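Local coordinates for protein methyltransferase (Bacteroides thetaiotaomicron, PDB 3FQ6) that is a domain of a probable tetrapyrrole (corrin/porphyrin) methylase and probably takes part in transferring methyl groups, at residues V74-S79 and G104-V109. Sequence-based numbering, arbitrary orientation.
Sequences VSREIS and GEIVIV
Ile106 sits between Val74 and Arg76 on one face of an antiparallel strand pair, touching each with a different branch. Its CG2 meets Val74 CG1 at 3.6 Å, the two side chains crossing at a slant; Val74 CG1 lies anti to its backbone N (chi1 176°). Its other branch ends in CD1, packed 3.6 Å from Arg76 CG, and here the two side chains lie alongside each other, pointing the same way. Beyond CG the arginine bends at chi3 (49°); NE donates a hydrogen bond to the carbonyl O of Arg103, NH2 forms a salt bridge with Glu84 on strand 83-87, and Ile78 CG1 covers one side of the guanidinium near its edge. Leu55 of helix 55-66 packs on both Val74 and Ile106.

On the reverse face, Glu77 CG and Glu105 CB come within 4.0 Å while their carboxylates diverge, OE2 to OE2 5.5 Å. Ser75 and Val107 also lie there, against Ala9 of helix 6-12.

Two hydrogen-bonded pairs tie the backbones: Ser75 N to Val107 O (166° at the hydrogen) and Val107 N to Ser75 O, both 2.8 Å, then Glu77 with Glu105, whose two bonds are more bent. Gly104, at positive phi, makes a CH-O contact of 3.1 Å from its CA to Glu77 O.

The pair joins two inner strands of the mixed sheet, with a helix packed on each face. Chemically, one face combines apolar packing with an arginine whose charge is paired, whereas the other brings together two like-charged carboxylates, whose mutual repulsion probably favours their splayed ends.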
loop_
_atom_site.group_PDB
_atom_site.type_symbol
_atom_site.label_atom_id
_atom_site.label_comp_id
_atom_site.label_asym_id
_atom_site.label_seq_id
_atom_site.Cartn_x
_atom_site.Cartn_y
_atom_site.Cartn_z
ATOM N N VAL A 74 -0.750 3.074 5.116
ATOM C CA VAL A 74 -0.976 4.087 4.046
ATOM C C VAL A 74 -0.471 5.392 4.591
ATOM O O VAL A 74 -0.853 5.807 5.706
ATOM C CB VAL A 74 -2.506 4.232 3.664
ATOM C CG1 VAL A 74 -2.724 5.329 2.660
ATOM C CG2 VAL A 74 -3.113 2.892 3.160
ATOM N N SER A 75 0.414 6.028 3.836
ATOM C CA SER A 75 0.906 7.332 4.189
ATOM C C SER A 75 0.416 8.292 3.151
ATOM O O SER A 75 0.525 8.030 1.945
ATOM C CB SER A 75 2.422 7.316 4.192
ATOM O OG SER A 75 2.841 6.429 5.203
ATOM N N ARG A 76 -0.165 9.388 3.619
ATOM C CA ARG A 76 -0.732 10.413 2.750
ATOM C C ARG A 76 -0.120 11.746 3.122
ATOM O O ARG A 76 -0.326 12.198 4.250
ATOM C CB ARG A 76 -2.245 10.551 2.967
ATOM C CG ARG A 76 -3.123 9.456 2.456
ATOM C CD ARG A 76 -4.595 9.761 2.832
ATOM N NE ARG A 76 -5.018 11.122 2.495
ATOM C CZ ARG A 76 -5.900 11.861 3.184
ATOM N NH1 ARG A 76 -6.209 13.087 2.763
ATOM N NH2 ARG A 76 -6.461 11.403 4.293
ATOM N N GLU A 77 0.636 12.343 2.182
ATOM C CA GLU A 77 1.015 13.778 2.196
ATOM C C GLU A 77 -0.246 14.510 1.855
ATOM O O GLU A 77 -0.656 14.468 0.704
ATOM C CB GLU A 77 1.969 14.126 1.060
ATOM C CG GLU A 77 3.213 13.322 0.955
ATOM C CD GLU A 77 4.394 14.070 1.466
ATOM O OE1 GLU A 77 5.200 13.441 2.190
ATOM O OE2 GLU A 77 4.509 15.289 1.162
ATOM N N ILE A 78 -0.871 15.176 2.816
ATOM C CA ILE A 78 -2.114 15.885 2.532
ATOM C C ILE A 78 -1.808 17.285 2.052
ATOM O O ILE A 78 -2.624 17.927 1.408
ATOM C CB ILE A 78 -3.053 15.897 3.741
ATOM C CG1 ILE A 78 -3.459 14.455 4.074
ATOM C CG2 ILE A 78 -4.282 16.763 3.447
ATOM C CD1 ILE A 78 -4.163 14.267 5.394
ATOM N N SER A 79 -0.610 17.742 2.374
ATOM C CA SER A 79 -0.117 19.030 1.937
ATOM C C SER A 79 1.332 19.017 2.357
ATOM O O SER A 79 1.816 18.037 2.906
ATOM C CB SER A 79 -0.858 20.166 2.646
ATOM O OG SER A 79 -0.182 20.556 3.825
ATOM N N GLY A 104 -4.300 13.824 -1.697
ATOM C CA GLY A 104 -2.866 13.828 -1.405
ATOM C C GLY A 104 -2.041 12.738 -2.064
ATOM O O GLY A 104 -2.554 12.002 -2.907
ATOM N N GLU A 105 -0.767 12.630 -1.677
ATOM C CA GLU A 105 0.170 11.666 -2.273
ATOM C C GLU A 105 0.308 10.463 -1.357
ATOM O O GLU A 105 0.530 10.626 -0.159
ATOM C CB GLU A 105 1.539 12.296 -2.519
ATOM C CG GLU A 105 1.505 13.538 -3.393
ATOM C CD GLU A 105 2.874 13.919 -3.947
ATOM O OE1 GLU A 105 3.011 15.040 -4.512
ATOM O OE2 GLU A 105 3.816 13.097 -3.827
ATOM N N ILE A 106 0.184 9.267 -1.928
ATOM C CA ILE A 106 0.027 8.052 -1.162
ATOM C C ILE A 106 1.224 7.113 -1.295
ATOM O O ILE A 106 1.748 6.894 -2.396
ATOM C CB ILE A 106 -1.194 7.267 -1.628
ATOM C CG1 ILE A 106 -2.351 8.211 -2.000
ATOM C CG2 ILE A 106 -1.554 6.184 -0.591
ATOM C CD1 ILE A 106 -3.442 8.346 -1.000
ATOM N N VAL A 107 1.644 6.546 -0.174
ATOM C CA VAL A 107 2.529 5.390 -0.182
ATOM C C VAL A 107 1.878 4.253 0.633
ATOM O O VAL A 107 1.424 4.456 1.762
ATOM C CB VAL A 107 3.957 5.763 0.354
ATOM C CG1 VAL A 107 4.872 4.502 0.565
ATOM C CG2 VAL A 107 4.613 6.847 -0.555
ATOM N N ILE A 108 1.800 3.073 0.035
ATOM C CA ILE A 108 1.331 1.870 0.714
ATOM C C ILE A 108 2.561 0.953 0.984
ATOM O O ILE A 108 3.386 0.718 0.098
ATOM C CB ILE A 108 0.263 1.104 -0.123
ATOM C CG1 ILE A 108 -0.815 2.047 -0.685
ATOM C CG2 ILE A 108 -0.400 -0.055 0.670
ATOM C CD1 ILE A 108 -1.505 1.471 -1.972
ATOM N N VAL A 109 2.681 0.483 2.224
ATOM C CA VAL A 109 3.696 -0.452 2.624
ATOM C C VAL A 109 2.916 -1.707 3.010
ATOM O O VAL A 109 2.056 -1.668 3.898
ATOM C CB VAL A 109 4.581 0.081 3.802
ATOM C CG1 VAL A 109 5.593 -0.953 4.217
ATOM C CG2 VAL A 109 5.331 1.372 3.408
#